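Local coordinates for aeromonas extracellular serine protease (Aeromonas sobria, PDB 3WQB), which cleaves peptide bonds that follow two basic residues, one of them lysine, as a calcium-binding, furin-related secreted serine protease and probable virulence factor, at residues Q484-L489 / K526-M531; L504-S509 / T552-G557. The protein carries 1 engineered substitution. All coordinates share one frame; numbering follows the deposited sequence.

Contact 1 (Q484-L489 / K526-M531); sequences QRLPDL and KGLRDM. With CA (calcium ion), chain D.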
ATOM      1  N   GLN A 484      24.136  12.477   3.926  1.00 14.83           N
ATOM      2  CA  GLN A 484      23.831  13.630   3.083  1.00 15.42           C
ATOM      3  C   GLN A 484      23.185  13.316   1.723  1.00 14.90           C
ATOM      4  O   GLN A 484      22.691  14.220   1.059  1.00 15.76           O
ATOM      5  CB  GLN A 484      25.089  14.476   2.859  1.00 16.06           C
ATOM      6  CG  GLN A 484      25.664  15.131   4.101  1.00 17.95           C
ATOM      7  CD  GLN A 484      27.067  15.656   3.864  1.00 21.17           C
ATOM      8  OE1 GLN A 484      27.875  15.027   3.172  1.00 23.02           O
ATOM      9  NE2 GLN A 484      27.362  16.816   4.438  1.00 23.34           N
ATOM     10  N   ARG A 485      23.212  12.054   1.306  1.00 14.45           N
ATOM     11  CA  ARG A 485      22.553  11.630   0.065  1.00 13.75           C
ATOM     12  C   ARG A 485      21.868  10.276   0.248  1.00 13.42           C
ATOM     13  O   ARG A 485      22.368   9.226  -0.163  1.00 12.73           O
ATOM     14  CB  ARG A 485      23.528  11.634  -1.118  1.00 13.93           C
ATOM     15  CG  ARG A 485      22.842  11.381  -2.451  1.00 13.49           C
ATOM     16  CD  ARG A 485      23.720  11.717  -3.649  1.00 14.92           C
ATOM     17  NE  ARG A 485      24.745  10.706  -3.878  1.00 13.52           N
ATOM     18  CZ  ARG A 485      25.305  10.454  -5.057  1.00 13.21           C
ATOM     19  NH1 ARG A 485      24.963  11.160  -6.139  1.00 15.83           N
ATOM     20  NH2 ARG A 485      26.214   9.486  -5.151  1.00 14.14           N
ATOM     21  N   LEU A 486      20.690  10.323   0.862  1.00 13.11           N
ATOM     22  CA  LEU A 486      19.995   9.113   1.307  1.00 12.70           C
ATOM     23  C   LEU A 486      19.856   7.978   0.294  1.00 12.02           C
ATOM     24  O   LEU A 486      20.009   6.822   0.672  1.00 11.95           O
ATOM     25  CB  LEU A 486      18.624   9.443   1.920  1.00 12.51           C
ATOM     26  CG  LEU A 486      18.664  10.107   3.300  1.00 13.26           C
ATOM     27  CD1 LEU A 486      17.306  10.686   3.640  1.00 14.69           C
ATOM     28  CD2 LEU A 486      19.135   9.137   4.381  1.00 14.59           C
ATOM     29  N   PRO A 487      19.579   8.292  -0.994  1.00 11.55           N
ATOM     30  CA  PRO A 487      19.412   7.179  -1.936  1.00 11.37           C
ATOM     31  C   PRO A 487      20.690   6.384  -2.222  1.00 11.27           C
ATOM     32  O   PRO A 487      20.613   5.359  -2.870  1.00 11.19           O
ATOM     33  CB  PRO A 487      18.871   7.860  -3.205  1.00 11.39           C
ATOM     34  CG  PRO A 487      18.216   9.100  -2.684  1.00 11.21           C
ATOM     35  CD  PRO A 487      19.131   9.562  -1.591  1.00 11.84           C
ATOM     36  N   ASP A 488      21.838   6.822  -1.702  1.00 11.30           N
ATOM     37  CA  ASP A 488      23.051   6.007  -1.779  1.00 11.71           C
ATOM     38  C   ASP A 488      22.980   4.756  -0.914  1.00 11.44           C
ATOM     39  O   ASP A 488      23.795   3.854  -1.074  1.00 11.27           O
ATOM     40  CB  ASP A 488      24.282   6.821  -1.366  1.00 11.72           C
ATOM     41  CG  ASP A 488      24.712   7.823  -2.422  1.00 12.96           C
ATOM     42  OD1 ASP A 488      24.095   7.858  -3.506  1.00 13.89           O
ATOM     43  OD2 ASP A 488      25.674   8.577  -2.149  1.00 13.40           O
ATOM     44  N   LEU A 489      22.025   4.706   0.010  1.00 11.48           N
ATOM     45  CA  LEU A 489      22.028   3.668   1.034  1.00 11.77           C
ATOM     46  C   LEU A 489      21.253   2.409   0.677  1.00 11.45           C
ATOM     47  O   LEU A 489      20.098   2.457   0.226  1.00 12.40           O
ATOM     48  CB  LEU A 489      21.558   4.230   2.380  1.00 11.92           C
ATOM     49  CG  LEU A 489      22.368   5.407   2.930  1.00 12.20           C
ATOM     50  CD1 LEU A 489      21.740   5.862   4.214  1.00 13.77           C
ATOM     51  CD2 LEU A 489      23.844   5.057   3.139  1.00 13.11           C
ATOM     52  N   LYS A 526      18.367  15.515   7.670  1.00 20.97           N
ATOM     53  CA  LYS A 526      19.709  15.120   8.087  1.00 20.89           C
ATOM     54  C   LYS A 526      19.958  13.661   7.748  1.00 20.23           C
ATOM     55  O   LYS A 526      21.105  13.228   7.578  1.00 19.65           O
ATOM     56  CB  LYS A 526      19.862  15.298   9.595  1.00 21.79           C
ATOM     57  CG  LYS A 526      19.979  16.736  10.067  1.00 24.28           C
ATOM     58  CD  LYS A 526      20.582  16.775  11.465  1.00 27.67           C
ATOM     59  CE  LYS A 526      22.029  16.279  11.463  1.00 29.55           C
ATOM     60  NZ  LYS A 526      22.403  15.624  12.745  1.00 31.34           N
ATOM     61  N   GLY A 527      18.870  12.906   7.656  1.00 19.61           N
ATOM     62  CA  GLY A 527      18.939  11.477   7.410  1.00 19.06           C
ATOM     63  C   GLY A 527      17.625  10.820   7.778  1.00 18.36           C
ATOM     64  O   GLY A 527      16.555  11.377   7.547  1.00 19.51           O
ATOM     65  N   LEU A 528      17.711   9.633   8.358  1.00 16.82           N
ATOM     66  CA  LEU A 528      16.528   8.885   8.768  1.00 15.68           C
ATOM     67  C   LEU A 528      16.314   9.076  10.251  1.00 15.27           C
ATOM     68  O   LEU A 528      17.275   9.092  11.012  1.00 15.07           O
ATOM     69  CB  LEU A 528      16.710   7.394   8.477  1.00 15.39           C
ATOM     70  CG  LEU A 528      17.029   6.965   7.041  1.00 14.95           C
ATOM     71  CD1 LEU A 528      17.084   5.448   6.961  1.00 14.22           C
ATOM     72  CD2 LEU A 528      16.020   7.531   6.051  1.00 15.19           C
ATOM     73  N   ARG A 529      15.054   9.226  10.647  1.00 14.70           N
ATOM     74  CA  ARG A 529      14.683   9.346  12.055  1.00 14.69           C
ATOM     75  C   ARG A 529      13.512   8.403  12.315  1.00 14.70           C
ATOM     76  O   ARG A 529      12.375   8.694  11.923  1.00 14.85           O
ATOM     77  CB  ARG A 529      14.304  10.794  12.413  1.00 14.45           C
ATOM     78  CG  ARG A 529      15.465  11.807  12.404  1.00 15.59           C
ATOM     79  CD  ARG A 529      16.556  11.419  13.399  1.00 15.40           C
ATOM     80  NE  ARG A 529      17.647  12.393  13.478  1.00 17.28           N
ATOM     81  CZ  ARG A 529      18.729  12.380  12.702  1.00 17.21           C
ATOM     82  NH1 ARG A 529      18.883  11.452  11.762  1.00 15.96           N
ATOM     83  NH2 ARG A 529      19.666  13.297  12.866  1.00 18.63           N
ATOM     84  N   ASP A 530      13.802   7.261  12.937  1.00 14.88           N
ATOM     85  CA  ASP A 530      12.799   6.207  13.178  1.00 14.92           C
ATOM     86  C   ASP A 530      12.020   5.863  11.903  1.00 14.22           C
ATOM     87  O   ASP A 530      10.792   5.724  11.919  1.00 14.65           O
ATOM     88  CB  ASP A 530      11.820   6.596  14.297  1.00 15.63           C
ATOM     89  CG  ASP A 530      12.462   6.657  15.674  1.00 18.28           C
ATOM     90  OD1 ASP A 530      13.497   6.001  15.903  1.00 20.05           O
ATOM     91  OD2 ASP A 530      11.893   7.362  16.538  1.00 22.22           O
ATOM     92  N   MET A 531      12.731   5.750  10.787  1.00 12.81           N
ATOM     93  CA  MET A 531      12.076   5.321   9.561  1.00 12.58           C
ATOM     94  C   MET A 531      11.775   3.834   9.670  1.00 11.83           C
ATOM     95  O   MET A 531      12.667   3.039   9.945  1.00 11.63           O
ATOM     96  CB  MET A 531      12.924   5.591   8.328  1.00 13.13           C
ATOM     97  CG  MET A 531      12.157   5.233   7.070  1.00 14.96           C
ATOM     98  SD  MET A 531      13.083   5.395   5.562  1.00 21.92           S
ATOM     99  CE  MET A 531      12.360   4.074   4.600  1.00 19.78           C
TER
HETATM  100 CA    CA D 902      27.911   8.263  -1.545  1.00 13.46          CA

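Contact 2 (L504-S509 / T552-G557); sequences LSPFNS and TDVANG. With CA (calcium ion), chain D.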
ATOM      1  N   LEU A 504      15.608  -1.655   2.225  1.00 10.15           N
ATOM      2  CA  LEU A 504      15.569  -0.479   1.379  1.00 10.37           C
ATOM      3  C   LEU A 504      16.633  -0.603   0.303  1.00 10.34           C
ATOM      4  O   LEU A 504      17.827  -0.676   0.585  1.00 10.81           O
ATOM      5  CB  LEU A 504      15.742   0.808   2.196  1.00 10.70           C
ATOM      6  CG  LEU A 504      15.591   2.135   1.433  1.00 11.73           C
ATOM      7  CD1 LEU A 504      14.209   2.252   0.759  1.00 14.78           C
ATOM      8  CD2 LEU A 504      15.869   3.321   2.357  1.00 13.79           C
ATOM      9  N   SER A 505      16.162  -0.674  -0.932  1.00 10.76           N
ATOM     10  CA  SER A 505      17.016  -0.706  -2.094  1.00 10.40           C
ATOM     11  C   SER A 505      17.494   0.716  -2.399  1.00 10.64           C
ATOM     12  O   SER A 505      16.774   1.683  -2.151  1.00 10.87           O
ATOM     13  CB  SER A 505      16.244  -1.310  -3.267  1.00 10.51           C
ATOM     14  OG  SER A 505      14.983  -0.676  -3.447  1.00 10.83           O
ATOM     15  N   PRO A 506      18.719   0.854  -2.929  1.00 10.92           N
ATOM     16  CA  PRO A 506      19.256   2.189  -3.191  1.00 11.29           C
ATOM     17  C   PRO A 506      18.658   2.838  -4.443  1.00 11.27           C
ATOM     18  O   PRO A 506      17.966   2.175  -5.231  1.00 11.25           O
ATOM     19  CB  PRO A 506      20.760   1.933  -3.363  1.00 11.76           C
ATOM     20  CG  PRO A 506      20.839   0.527  -3.863  1.00 11.08           C
ATOM     21  CD  PRO A 506      19.704  -0.212  -3.203  1.00 11.13           C
ATOM     22  N   PHE A 507      18.920   4.130  -4.612  1.00 11.46           N
ATOM     23  CA  PHE A 507      18.495   4.892  -5.802  1.00 11.40           C
ATOM     24  C   PHE A 507      16.981   5.030  -5.835  1.00 11.14           C
ATOM     25  O   PHE A 507      16.352   5.156  -6.885  1.00 11.25           O
ATOM     26  CB  PHE A 507      19.065   4.311  -7.112  1.00 11.68           C
ATOM     27  CG  PHE A 507      20.534   3.977  -7.030  1.00 12.39           C
ATOM     28  CD1 PHE A 507      21.417   4.782  -6.303  1.00 13.50           C
ATOM     29  CD2 PHE A 507      21.036   2.856  -7.678  1.00 14.02           C
ATOM     30  CE1 PHE A 507      22.771   4.456  -6.218  1.00 14.22           C
ATOM     31  CE2 PHE A 507      22.388   2.527  -7.596  1.00 15.00           C
ATOM     32  CZ  PHE A 507      23.255   3.331  -6.873  1.00 14.26           C
ATOM     33  N   ASN A 508      16.415   5.012  -4.637  1.00 11.08           N
ATOM     34  CA  ASN A 508      15.003   5.275  -4.432  1.00 10.57           C
ATOM     35  C   ASN A 508      14.689   6.767  -4.511  1.00 10.90           C
ATOM     36  O   ASN A 508      15.558   7.581  -4.859  1.00 11.22           O
ATOM     37  CB  ASN A 508      14.595   4.713  -3.081  1.00 10.93           C
ATOM     38  CG  ASN A 508      15.455   5.255  -1.974  1.00 10.74           C
ATOM     39  OD1 ASN A 508      15.392   6.443  -1.655  1.00 11.53           O
ATOM     40  ND2 ASN A 508      16.294   4.390  -1.397  1.00 11.42           N
ATOM     41  N   SER A 509      13.440   7.112  -4.225  1.00 11.14           N
ATOM     42  CA  SER A 509      12.939   8.466  -4.422  1.00 11.47           C
ATOM     43  C   SER A 509      13.196   9.439  -3.271  1.00 11.32           C
ATOM     44  O   SER A 509      12.656  10.545  -3.281  1.00 11.91           O
ATOM     45  CB  SER A 509      11.445   8.430  -4.766  1.00 11.32           C
ATOM     46  OG  SER A 509      10.674   8.070  -3.631  1.00 12.71           O
ATOM     47  N   THR A 552      25.008   0.223   3.710  1.00 11.71           N
ATOM     48  CA  THR A 552      26.163   0.544   2.867  1.00 11.88           C
ATOM     49  C   THR A 552      25.837   1.717   1.959  1.00 11.54           C
ATOM     50  O   THR A 552      24.748   1.784   1.395  1.00 11.47           O
ATOM     51  CB  THR A 552      26.553  -0.648   1.960  1.00 12.17           C
ATOM     52  OG1 THR A 552      26.603  -1.857   2.726  1.00 13.06           O
ATOM     53  CG2 THR A 552      27.921  -0.419   1.346  1.00 13.38           C
ATOM     54  N   ASP A 553      26.786   2.641   1.826  1.00 11.60           N
ATOM     55  CA  ASP A 553      26.727   3.681   0.806  1.00 11.99           C
ATOM     56  C   ASP A 553      27.353   3.093  -0.460  1.00 12.14           C
ATOM     57  O   ASP A 553      28.529   2.734  -0.468  1.00 12.56           O
ATOM     58  CB  ASP A 553      27.475   4.930   1.317  1.00 12.19           C
ATOM     59  CG  ASP A 553      27.582   6.052   0.278  1.00 12.46           C
ATOM     60  OD1 ASP A 553      27.604   5.802  -0.950  1.00 13.59           O
ATOM     61  OD2 ASP A 553      27.672   7.220   0.699  1.00 14.06           O
ATOM     62  N   VAL A 554      26.549   2.959  -1.511  1.00 12.15           N
ATOM     63  CA  VAL A 554      26.952   2.208  -2.699  1.00 12.36           C
ATOM     64  C   VAL A 554      27.114   3.070  -3.953  1.00 12.42           C
ATOM     65  O   VAL A 554      27.011   2.558  -5.071  1.00 13.11           O
ATOM     66  CB  VAL A 554      25.975   1.019  -3.001  1.00 12.19           C
ATOM     67  CG1 VAL A 554      25.945   0.024  -1.837  1.00 12.91           C
ATOM     68  CG2 VAL A 554      24.570   1.523  -3.348  1.00 13.07           C
ATOM     69  N   ALA A 555      27.337   4.369  -3.775  1.00 12.62           N
ATOM     70  CA  ALA A 555      27.496   5.251  -4.938  1.00 13.07           C
ATOM     71  C   ALA A 555      28.232   6.533  -4.622  1.00 13.89           C
ATOM     72  O   ALA A 555      27.966   7.176  -3.605  1.00 13.57           O
ATOM     73  CB  ALA A 555      26.134   5.584  -5.539  1.00 13.21           C
ATOM     74  N   ASN A 556      29.133   6.925  -5.523  1.00 14.74           N
ATOM     75  CA  ASN A 556      29.733   8.253  -5.447  1.00 16.29           C
ATOM     76  C   ASN A 556      29.553   9.076  -6.723  1.00 17.30           C
ATOM     77  O   ASN A 556      29.977  10.231  -6.788  1.00 18.79           O
ATOM     78  CB  ASN A 556      31.211   8.193  -5.024  1.00 16.60           C
ATOM     79  CG  ASN A 556      32.074   7.376  -5.969  1.00 16.89           C
ATOM     80  OD1 ASN A 556      31.607   6.832  -6.967  1.00 17.55           O
ATOM     81  ND2 ASN A 556      33.352   7.276  -5.634  1.00 18.31           N
ATOM     82  N   GLY A 557      28.907   8.490  -7.726  1.00 18.21           N
ATOM     83  CA  GLY A 557      28.658   9.206  -8.977  1.00 18.87           C
ATOM     84  C   GLY A 557      27.482  10.153  -8.833  1.00 19.17           C
ATOM     85  O   GLY A 557      26.582   9.917  -8.016  1.00 19.49           O
TER
HETATM   86 CA    CA D 902      27.911   8.263  -1.545  1.00 13.46          CA

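Contact 1 (Q484-L489 / K526-M531)
Leu486 meets Gly527 and Leu528 where the turn after strand 471-482 of the P-domain leans on the start of strand 527-535. Walking on from Gln484, whose side chain touches Asn579, Arg485 does not touch 526-531 but points its guanidinium to the calcium site. With CG anti to the backbone N (chi1 -172°) and a bend at chi3, its guanidinium reaches Asp488 side-on. NE donates to Asp488 OD2 at 2.9 Å and NH2 to the same oxygen at 3.2 Å, and OD2 lies close to the guanidinium plane for both. The backbone bond from Asp488 N to Arg485 O, within the 3-10 turn, links the two salt-bridge partners, three residues apart, a second time.

Leu486 stands on the side of that turn facing the strand and carries all the direct contacts. Its CD2 methyl packs 3.8 Å from Gly527 CA and 3.9 Å from Leu528 CD2, while CD1 lies 4.0 Å from Gly527 O. The backbone of Gly527 thus receives the methyls directly. The two leucine side chains cross obliquely, meeting by their CD2 branches, and Leu481 of strand 471-482 touches both. After Pro487, Asp488 turns to the metal: its OD2 binds calcium at 2.3 Å, and its OD1 forms a salt bridge with Arg559. Leu489 then begins strand 489-494.

No hydrogen bond or salt bridge joins the two segments, and only 152 Å² is buried between them, so the interaction is a small apolar one. The charged groups of the turn 484-489, Arg485 and Asp488, gather at the calcium ion. There Asp488 OD2 is shared by two arginine nitrogens and the cation, an arrangement that should stabilise its negative charge and fix the carboxylate's rotation.

Contact 2 (L504-S509 / T552-G557)
An Asx turn at the end of strand 545-553 forms part of the calcium site of the P-domain, and the loop leading from strand 500-502 to helix 512-520 packs against its outgoing residues. Asp553 makes the turn: its OD1 accepts from Ala555 N, two residues on, at 3.2 Å and an N-H...O angle of 173°. The same carboxylate chelates calcium through both oxygens, and Ala555 O adds a third ligand at 2.3 Å. Asp454, Asp488, Asn578 and Asn579 complete the site.

The contact between the segments is wholly apolar. Val554, between the two calcium-binding residues, points its side chain toward the loop. Its CG2 occupies the crowded position between backbone N and carbonyl carbon, since CG1 is anti to the carbonyl carbon (chi1 -61°), and this methyl meets Pro506 CB at 3.8 Å. The proline and valine side chains cross at about a right angle. Val554 CG2 also comes within 4.2 Å of Phe507 CZ, approaching that ring obliquely. Val381 of strand 379-384 touches both Phe507 and Val554, so that strand, from the subtilisin-like part of the chain, also packs on this patch.

Within the loop, Asn508 ND2 donates to Ser505 O at 2.9 Å, in the carbonyl plane, bridging the backbone around Pro506 and Phe507. Pro506 CB sits over the centre of one face of the Phe507 ring, 4.1 Å above its plane. At the ring's edge, near that plane, the Ala555 CB methyl lies 3.6 Å from Phe507 CE1.

How the contacts relate
From the N terminus, the chain passes 484-489, 504-509, 526-531 and 552-557 in turn, so the loops closed by the two contacts cross instead of nesting. Contact 1 closes over strands 489-494 and 500-502 and helix 512-520; contact 2 closes over that helix, strand 527-535 and most of strand 545-553. Their centres are about 10 Å apart. Direct links join them: Pro487 O and Phe507 N lie 2.7 Å apart in a probable hydrogen bond, as do Arg485 NH1 and Gly557 O at 2.8 Å. Both supply ligands to one calcium ion, which ties the turn before strand 489-494 to the end of strand 545-553.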